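Local coordinates for 4-hydroxybenzoyl-CoA thioesterase from Pseudomonas sp., a protein that hydrolyses 4-hydroxybenzoyl-CoA to 4-hydroxybenzoate and coenzyme A, the last step in the conversion of 4-chlorobenzoate to 4-hydroxybenzoate, in two crystal structures: PDB 1LO7 (chain A, 1.50 Å), residues Thr59-Cys64 and Ala113-Val118; PDB 1LO8 (chain B, 1.80 Å), residues Thr59-Cys64 and Ala113-Val118. Structure 2 is superposed on structure 1 by the backbone atoms of these residues (RMSD 0.11 Å); each is numbered along its deposited sequence.

Structure 1 (1LO7); sequences TPIVSC and ADEIRV. With 4CO (4-hydroxyphenacyl coenzyme A), chain C.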
loop_
_atom_site.group_PDB
_atom_site.type_symbol
_atom_site.label_atom_id
_atom_site.label_comp_id
_atom_site.label_asym_id
_atom_site.label_seq_id
_atom_site.Cartn_x
_atom_site.Cartn_y
_atom_site.Cartn_z
ATOM N N THR A 59 4.848 5.896 -18.213
ATOM C CA THR A 59 5.785 4.856 -18.649
ATOM C C THR A 59 5.543 3.529 -17.921
ATOM O O THR A 59 6.257 3.160 -16.991
ATOM C CB THR A 59 7.248 5.309 -18.424
ATOM O OG1 THR A 59 7.424 5.555 -17.034
ATOM C CG2 THR A 59 7.505 6.570 -19.213
ATOM N N PRO A 60 4.508 2.815 -18.324
ATOM C CA PRO A 60 4.204 1.540 -17.696
ATOM C C PRO A 60 5.370 0.566 -17.870
ATOM O O PRO A 60 6.155 0.622 -18.834
ATOM C CB PRO A 60 2.983 0.959 -18.421
ATOM C CG PRO A 60 2.729 1.853 -19.614
ATOM C CD PRO A 60 3.623 3.093 -19.475
ATOM N N ILE A 61 5.474 -0.352 -16.890
ATOM C CA ILE A 61 6.525 -1.376 -16.857
ATOM C C ILE A 61 6.120 -2.628 -17.582
ATOM O O ILE A 61 4.974 -3.029 -17.468
ATOM C CB ILE A 61 6.881 -1.659 -15.390
ATOM C CG1 ILE A 61 8.145 -2.528 -15.219
ATOM C CG2 ILE A 61 5.669 -2.220 -14.630
ATOM C CD1 ILE A 61 8.822 -2.361 -13.846
ATOM N N VAL A 62 7.078 -3.191 -18.343
ATOM C CA VAL A 62 6.866 -4.426 -19.101
ATOM C C VAL A 62 7.711 -5.580 -18.554
ATOM O O VAL A 62 7.395 -6.761 -18.729
ATOM C CB VAL A 62 7.012 -4.316 -20.611
ATOM C CG1 VAL A 62 5.977 -3.302 -21.114
ATOM C CG2 VAL A 62 8.384 -3.783 -21.030
ATOM N N SER A 63 8.794 -5.249 -17.874
ATOM C CA SER A 63 9.622 -6.306 -17.341
ATOM C C SER A 63 10.490 -5.820 -16.202
ATOM O O SER A 63 10.812 -4.645 -16.119
ATOM C CB SER A 63 10.496 -6.840 -18.463
ATOM O OG SER A 63 11.289 -7.897 -17.965
ATOM N N CYS A 64 10.895 -6.692 -15.308
ATOM C CA CYS A 64 11.767 -6.227 -14.236
ATOM C C CYS A 64 12.717 -7.329 -13.756
ATOM O O CYS A 64 12.355 -8.486 -13.678
ATOM C CB CYS A 64 11.012 -5.760 -12.973
ATOM S SG CYS A 64 12.178 -5.122 -11.687
ATOM N N ALA A 113 17.449 -2.830 -9.242
ATOM C CA ALA A 113 16.493 -3.347 -10.176
ATOM C C ALA A 113 16.705 -2.713 -11.558
ATOM O O ALA A 113 17.027 -1.524 -11.648
ATOM C CB ALA A 113 15.045 -3.063 -9.737
ATOM N N ASP A 114 16.542 -3.534 -12.600
ATOM C CA ASP A 114 16.607 -3.074 -13.966
ATOM C C ASP A 114 15.171 -3.222 -14.431
ATOM O O ASP A 114 14.644 -4.346 -14.550
ATOM C CB ASP A 114 17.494 -3.913 -14.863
ATOM C CG ASP A 114 18.924 -3.539 -14.652
ATOM O OD1 ASP A 114 19.262 -2.528 -14.093
ATOM O OD2 ASP A 114 19.771 -4.400 -15.127
ATOM N N GLU A 115 14.524 -2.081 -14.681
ATOM C CA GLU A 115 13.144 -2.050 -15.144
ATOM C C GLU A 115 13.095 -1.768 -16.630
ATOM O O GLU A 115 13.830 -0.904 -17.105
ATOM C CB GLU A 115 12.323 -0.910 -14.441
ATOM C CG GLU A 115 12.198 -1.104 -12.913
ATOM C CD GLU A 115 11.376 0.001 -12.306
ATOM O OE1 GLU A 115 11.405 1.140 -12.698
ATOM O OE2 GLU A 115 10.652 -0.382 -11.281
ATOM N N ILE A 116 12.218 -2.468 -17.322
ATOM C CA ILE A 116 12.049 -2.217 -18.736
ATOM C C ILE A 116 10.685 -1.556 -18.858
ATOM O O ILE A 116 9.672 -2.126 -18.469
ATOM C CB ILE A 116 12.152 -3.440 -19.628
ATOM C CG1 ILE A 116 13.532 -4.125 -19.390
ATOM C CG2 ILE A 116 11.958 -2.969 -21.079
ATOM C CD1 ILE A 116 13.873 -5.226 -20.405
ATOM N N ARG A 117 10.654 -0.320 -19.362
ATOM C CA ARG A 117 9.400 0.381 -19.488
ATOM C C ARG A 117 9.232 0.928 -20.896
ATOM O O ARG A 117 10.146 0.850 -21.754
ATOM C CB ARG A 117 9.422 1.565 -18.511
ATOM C CG ARG A 117 9.276 1.175 -17.023
ATOM C CD ARG A 117 9.580 2.368 -16.131
ATOM N NE ARG A 117 9.599 2.090 -14.681
ATOM C CZ ARG A 117 8.558 2.306 -13.874
ATOM N NH1 ARG A 117 7.361 2.756 -14.317
ATOM N NH2 ARG A 117 8.738 2.058 -12.573
ATOM N N VAL A 118 8.057 1.504 -21.124
ATOM C CA VAL A 118 7.769 2.106 -22.425
ATOM C C VAL A 118 6.918 3.296 -22.201
ATOM O O VAL A 118 6.206 3.360 -21.201
ATOM C CB VAL A 118 6.949 1.190 -23.293
ATOM C CG1 VAL A 118 7.706 -0.093 -23.592
ATOM C CG2 VAL A 118 5.571 0.919 -22.687
HETATM N N1A 4CO C . 10.839 -7.954 -21.860
HETATM C C2A 4CO C . 11.520 -7.014 -22.582
HETATM N N3A 4CO C . 11.020 -6.111 -23.385
HETATM C C4A 4CO C . 9.672 -6.168 -23.436
HETATM C C5A 4CO C . 8.856 -7.070 -22.775
HETATM C C6A 4CO C . 9.487 -8.002 -21.937
HETATM N N6A 4CO C . 8.821 -8.904 -21.246
HETATM N N7A 4CO C . 7.517 -6.849 -23.081
HETATM C C8A 4CO C . 7.537 -5.821 -23.939
HETATM N N9A 4CO C . 8.811 -5.391 -24.202
HETATM C C1D 4CO C . 9.237 -4.358 -25.151
HETATM C C2D 4CO C . 9.064 -4.814 -26.597
HETATM O O2D 4CO C . 10.126 -5.676 -27.011
HETATM C C3D 4CO C . 9.165 -3.469 -27.295
HETATM O O3D 4CO C . 10.464 -2.948 -27.169
HETATM P P3D 4CO C . 11.264 -2.378 -28.407
HETATM O O7A 4CO C . 11.865 -3.517 -29.069
HETATM O O8A 4CO C . 10.357 -1.642 -29.293
HETATM O O9A 4CO C . 12.349 -1.422 -27.842
HETATM C C4D 4CO C . 8.296 -2.645 -26.350
HETATM O O4D 4CO C . 8.328 -3.335 -25.063
HETATM C C5D 4CO C . 6.893 -2.345 -26.790
HETATM O O5D 4CO C . 6.162 -3.574 -26.769
HETATM P P1A 4CO C . 5.284 -3.949 -28.036
HETATM O O1A 4CO C . 4.876 -5.334 -27.757
HETATM O O2A 4CO C . 6.014 -3.813 -29.276
HETATM O O3A 4CO C . 4.098 -2.999 -28.130
HETATM P P2A 4CO C . 2.614 -3.097 -27.528
HETATM O O4A 4CO C . 1.988 -1.781 -27.780
HETATM O O5A 4CO C . 1.889 -4.133 -28.260
HETATM O O6A 4CO C . 2.576 -3.652 -25.980
HETATM C CBP 4CO C . 2.162 -2.914 -23.799
HETATM C CCP 4CO C . 3.119 -2.819 -24.990
HETATM C CDP 4CO C . 0.737 -2.493 -24.196
HETATM C CEP 4CO C . 2.701 -2.093 -22.635
HETATM C CAP 4CO C . 1.918 -4.378 -23.400
HETATM O OAP 4CO C . 3.158 -5.020 -23.097
HETATM C C9P 4CO C . 1.217 -4.463 -22.045
HETATM O O9P 4CO C . 0.083 -4.054 -21.918
HETATM N N8P 4CO C . 1.993 -4.955 -20.922
HETATM C C7P 4CO C . 1.301 -4.769 -19.641
HETATM C C6P 4CO C . 1.669 -3.433 -18.979
HETATM C C5P 4CO C . 1.216 -3.468 -17.515
HETATM O O5P 4CO C . 0.055 -3.690 -17.188
HETATM N N4P 4CO C . 2.290 -3.190 -16.591
HETATM C C3P 4CO C . 1.952 -3.329 -15.181
HETATM C C2P 4CO C . 1.123 -2.171 -14.691
HETATM S S1P 4CO C . 1.539 -0.591 -15.428
HETATM O O1B 4CO C . 2.277 0.776 -12.555
HETATM C C1B 4CO C . 1.858 1.287 -13.578
HETATM C C2B 4CO C . 2.487 2.512 -14.088
HETATM C C3B 4CO C . 1.978 3.101 -15.271
HETATM C C4B 4CO C . 2.550 4.276 -15.755
HETATM C C5B 4CO C . 3.609 4.880 -15.046
HETATM O O2B 4CO C . 4.159 6.104 -15.483
HETATM C C6B 4CO C . 4.127 4.263 -13.873
HETATM C C7B 4CO C . 3.558 3.069 -13.389
HETATM C CB 4CO C . 0.750 0.668 -14.346
#
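Arg-117 sets CG anti to its own carbonyl carbon (chi1 -73°) and runs extended from CG to NE, which brings NH1 to 2.9 Å from Thr-59 O, within the guanidinium plane. NE and NH2 both grip Glu-115 OE1 from above the carboxylate plane in a salt bridge, and Asp-32 forms another with NH2; arginine suits a place needing several directed donors. Segments 59-64 and 113-118, antiparallel neighbours in the hot-dog sheet, wall the thioester pocket, Thr-59, Pro-60 and Ile-61 belonging to the substrate-binding site. At a classic beta bulge, Val-62 N, 2.8 Å from Ile-116 O, shares that acceptor with Ser-63 N. In hydroxyphenacyl-CoA, O2B accepts from Thr-59 N (2.8 Å), and N4P donates to Ile-61 O (2.8 Å). Branched aliphatic side chains suit the adenine, with Val-62 CB 3.6 Å from N7A and Ile-116 CD1 3.7 Å from C2A. Pro-60, without an N-H to satisfy, puts CB 3.7 Å from S1P.

Structure 1 against structure 2
The bonds named here recur in both structures. Arg-117(A) NH1 meets Thr-59(A) O at 2.9 Å, as Arg-117(B) NH1 meets Thr-59(B) O, and the salt bridge to Glu-115(A) recurs with Glu-115(B). The paired donation at the bulge is also common to both: Val-62(A) N and Ser-63(A) N share Ile-116(A) O, and Val-62(B) N and Ser-63(B) N share Ile-116(B) O. In the packing, the backbones coincide within the error. Thr-59(A), Ile-61(A), Val-62(A), Ser-63(A), Ile-116(A), Arg-117(A) and Val-118(A) keep their side chains in place relative to their counterparts, so no rearrangement of these residues answers the exchange of ligand. What differs is the bound group. Hydroxyphenacyl-CoA touches Thr-59(A) to Ser-63(A) and Ile-116(A) to Val-118(A); hydroxybenzyl-CoA takes its place against Thr-59(B) to Ser-63(B) and Ile-116(B) to Val-118(B). In the first, S1P is joined to the phenol ring through a methylene, CB, and a ketone, C1B with O1B; in the second, the single carbon C1B makes that link and the ketone oxygen is absent. The shorter linker is probably accommodated by the ligand's own course between sulfur and ring, and it cannot offer the ketone oxygen as an acceptor.

Structure 2 (1LO8); sequences TPIVSC and ADEIRV. With 4CA (4-hydroxybenzyl coenzyme A), chain D.
With CG anti to its carbonyl carbon (chi1 -61°) and an extended chain from CG to NE, Arg-117 reaches Thr-59 O through NH1, at 2.9 Å and within the guanidinium plane. Its NE and NH2 both hold Glu-115 OE1 in a salt bridge, coming from above the carboxylate plane, while Asp-32 forms a salt bridge to NH2; a planar group with several N-H donors suits this place. In the classic beta bulge, Ile-116 O accepts from two successive amides, Val-62 N at 2.8 Å and Ser-63 N. Hydroxybenzyl-CoA takes a hydrogen bond from Thr-59 N at O2B (3.1 Å) and gives one from N4P to Ile-61 O (2.8 Å). Branched aliphatic side chains border the adenine: Val-62 CB is 3.5 Å from N7A, and Ile-116 CD1 is 3.4 Å from C2A. The sulfur S1P lies 4.0 Å from CB of Pro-60, whose ring nitrogen carries no hydrogen needing a partner.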
loop_
_atom_site.group_PDB
_atom_site.type_symbol
_atom_site.label_atom_id
_atom_site.label_comp_id
_atom_site.label_asym_id
_atom_site.label_seq_id
_atom_site.Cartn_x
_atom_site.Cartn_y
_atom_site.Cartn_z
ATOM N N THR B 59 4.851 5.865 -18.239
ATOM C CA THR B 59 5.800 4.845 -18.687
ATOM C C THR B 59 5.580 3.513 -17.979
ATOM O O THR B 59 6.344 3.177 -17.071
ATOM C CB THR B 59 7.262 5.299 -18.500
ATOM O OG1 THR B 59 7.491 5.549 -17.114
ATOM C CG2 THR B 59 7.476 6.612 -19.230
ATOM N N PRO B 60 4.550 2.758 -18.371
ATOM C CA PRO B 60 4.238 1.473 -17.744
ATOM C C PRO B 60 5.392 0.490 -17.816
ATOM O O PRO B 60 6.207 0.441 -18.747
ATOM C CB PRO B 60 3.109 0.835 -18.539
ATOM C CG PRO B 60 2.879 1.706 -19.752
ATOM C CD PRO B 60 3.613 3.024 -19.484
ATOM N N ILE B 61 5.444 -0.381 -16.825
ATOM C CA ILE B 61 6.512 -1.342 -16.808
ATOM C C ILE B 61 6.093 -2.586 -17.552
ATOM O O ILE B 61 4.929 -3.010 -17.492
ATOM C CB ILE B 61 6.893 -1.621 -15.345
ATOM C CG1 ILE B 61 8.166 -2.439 -15.252
ATOM C CG2 ILE B 61 5.736 -2.232 -14.526
ATOM C CD1 ILE B 61 8.618 -2.548 -13.776
ATOM N N VAL B 62 7.049 -3.157 -18.283
ATOM C CA VAL B 62 6.874 -4.377 -19.103
ATOM C C VAL B 62 7.743 -5.521 -18.587
ATOM O O VAL B 62 7.426 -6.684 -18.734
ATOM C CB VAL B 62 7.072 -4.179 -20.622
ATOM C CG1 VAL B 62 5.983 -3.243 -21.142
ATOM C CG2 VAL B 62 8.412 -3.551 -20.994
ATOM N N SER B 63 8.824 -5.192 -17.896
ATOM C CA SER B 63 9.675 -6.248 -17.404
ATOM C C SER B 63 10.536 -5.798 -16.233
ATOM O O SER B 63 10.915 -4.645 -16.114
ATOM C CB SER B 63 10.559 -6.635 -18.583
ATOM O OG SER B 63 11.370 -7.699 -18.193
ATOM N N CYS B 64 10.915 -6.705 -15.343
ATOM C CA CYS B 64 11.779 -6.285 -14.250
ATOM C C CYS B 64 12.652 -7.401 -13.688
ATOM O O CYS B 64 12.263 -8.559 -13.591
ATOM C CB CYS B 64 11.101 -5.429 -13.149
ATOM S SG CYS B 64 12.096 -5.098 -11.622
ATOM N N ALA B 113 17.662 -2.906 -9.306
ATOM C CA ALA B 113 16.645 -3.435 -10.168
ATOM C C ALA B 113 16.738 -2.782 -11.534
ATOM O O ALA B 113 17.056 -1.596 -11.592
ATOM C CB ALA B 113 15.261 -3.089 -9.582
ATOM N N ASP B 114 16.478 -3.552 -12.603
ATOM C CA ASP B 114 16.459 -3.027 -13.959
ATOM C C ASP B 114 15.045 -3.147 -14.411
ATOM O O ASP B 114 14.495 -4.251 -14.445
ATOM C CB ASP B 114 17.316 -3.847 -14.938
ATOM C CG ASP B 114 18.782 -3.586 -14.824
ATOM O OD1 ASP B 114 19.248 -2.626 -14.272
ATOM O OD2 ASP B 114 19.496 -4.518 -15.354
ATOM N N GLU B 115 14.476 -2.003 -14.740
ATOM C CA GLU B 115 13.111 -1.948 -15.181
ATOM C C GLU B 115 13.050 -1.667 -16.648
ATOM O O GLU B 115 13.677 -0.718 -17.073
ATOM C CB GLU B 115 12.268 -0.846 -14.487
ATOM C CG GLU B 115 12.080 -1.125 -12.962
ATOM C CD GLU B 115 11.251 -0.052 -12.347
ATOM O OE1 GLU B 115 11.222 1.062 -12.810
ATOM O OE2 GLU B 115 10.634 -0.423 -11.252
ATOM N N ILE B 116 12.278 -2.454 -17.376
ATOM C CA ILE B 116 12.054 -2.219 -18.781
ATOM C C ILE B 116 10.681 -1.603 -18.868
ATOM O O ILE B 116 9.704 -2.213 -18.461
ATOM C CB ILE B 116 12.200 -3.465 -19.648
ATOM C CG1 ILE B 116 13.565 -4.049 -19.436
ATOM C CG2 ILE B 116 12.009 -3.162 -21.134
ATOM C CD1 ILE B 116 13.834 -5.133 -20.483
ATOM N N ARG B 117 10.629 -0.364 -19.365
ATOM C CA ARG B 117 9.393 0.370 -19.473
ATOM C C ARG B 117 9.222 0.922 -20.869
ATOM O O ARG B 117 10.125 0.883 -21.685
ATOM C CB ARG B 117 9.363 1.551 -18.472
ATOM C CG ARG B 117 9.453 1.203 -16.975
ATOM C CD ARG B 117 9.682 2.444 -16.150
ATOM N NE ARG B 117 9.690 2.176 -14.706
ATOM C CZ ARG B 117 8.617 2.331 -13.940
ATOM N NH1 ARG B 117 7.412 2.716 -14.392
ATOM N NH2 ARG B 117 8.739 2.099 -12.655
ATOM N N VAL B 118 8.041 1.439 -21.142
ATOM C CA VAL B 118 7.771 2.065 -22.440
ATOM C C VAL B 118 6.921 3.320 -22.222
ATOM O O VAL B 118 6.200 3.444 -21.204
ATOM C CB VAL B 118 6.944 1.148 -23.345
ATOM C CG1 VAL B 118 7.513 -0.231 -23.519
ATOM C CG2 VAL B 118 5.544 1.002 -22.744
HETATM N N1A 4CA D . 10.739 -7.507 -21.895
HETATM C C2A 4CA D . 11.463 -6.535 -22.545
HETATM N N3A 4CA D . 11.042 -5.602 -23.342
HETATM C C4A 4CA D . 9.713 -5.669 -23.495
HETATM C C5A 4CA D . 8.861 -6.595 -22.934
HETATM C C6A 4CA D . 9.412 -7.561 -22.060
HETATM N N6A 4CA D . 8.729 -8.499 -21.422
HETATM N N7A 4CA D . 7.546 -6.363 -23.341
HETATM C C8A 4CA D . 7.638 -5.299 -24.157
HETATM N N9A 4CA D . 8.926 -4.895 -24.310
HETATM C C1D 4CA D . 9.405 -3.932 -25.261
HETATM C C2D 4CA D . 8.928 -4.524 -26.565
HETATM O O2D 4CA D . 9.903 -5.388 -27.151
HETATM C C3D 4CA D . 8.875 -3.335 -27.459
HETATM O O3D 4CA D . 10.164 -3.122 -27.986
HETATM P P3D 4CA D . 11.009 -2.489 -29.051
HETATM O O7A 4CA D . 11.884 -3.581 -29.619
HETATM O O8A 4CA D . 10.094 -1.867 -30.084
HETATM O O9A 4CA D . 11.877 -1.414 -28.459
HETATM C C4D 4CA D . 8.390 -2.264 -26.522
HETATM O O4D 4CA D . 8.631 -2.802 -25.167
HETATM C C5D 4CA D . 6.918 -2.043 -26.809
HETATM O O5D 4CA D . 6.263 -3.322 -26.717
HETATM P P1A 4CA D . 5.362 -3.710 -27.934
HETATM O O1A 4CA D . 5.055 -5.161 -27.798
HETATM O O2A 4CA D . 6.203 -3.459 -29.129
HETATM O O3A 4CA D . 4.089 -2.841 -27.994
HETATM P P2A 4CA D . 2.590 -3.038 -27.376
HETATM O O4A 4CA D . 1.903 -1.718 -27.472
HETATM O O5A 4CA D . 1.876 -4.016 -28.228
HETATM O O6A 4CA D . 2.584 -3.603 -25.838
HETATM C CBP 4CA D . 2.201 -2.630 -23.705
HETATM C CCP 4CA D . 3.081 -2.615 -24.948
HETATM C CDP 4CA D . 0.773 -2.108 -23.998
HETATM C CEP 4CA D . 2.873 -1.842 -22.575
HETATM C CAP 4CA D . 1.962 -4.069 -23.250
HETATM O OAP 4CA D . 3.221 -4.661 -22.859
HETATM C C9P 4CA D . 1.313 -4.066 -21.849
HETATM O O9P 4CA D . 0.170 -3.657 -21.620
HETATM N N8P 4CA D . 2.096 -4.555 -20.739
HETATM C C7P 4CA D . 1.361 -4.369 -19.483
HETATM C C6P 4CA D . 1.819 -3.075 -18.821
HETATM C C5P 4CA D . 1.342 -3.039 -17.351
HETATM O O5P 4CA D . 0.189 -3.173 -17.008
HETATM N N4P 4CA D . 2.373 -2.955 -16.345
HETATM C C3P 4CA D . 1.821 -2.918 -14.989
HETATM C C2P 4CA D . 1.382 -1.501 -14.607
HETATM S S1P 4CA D . 2.596 -0.165 -14.699
HETATM C C1B 4CA D . 1.833 1.230 -13.966
HETATM C C2B 4CA D . 2.428 2.501 -14.351
HETATM C C3B 4CA D . 1.829 3.253 -15.386
HETATM C C4B 4CA D . 2.386 4.491 -15.761
HETATM C C5B 4CA D . 3.527 4.979 -15.082
HETATM O O2B 4CA D . 3.992 6.253 -15.336
HETATM C C6B 4CA D . 4.155 4.188 -14.080
HETATM C C7B 4CA D . 3.569 2.974 -13.663
#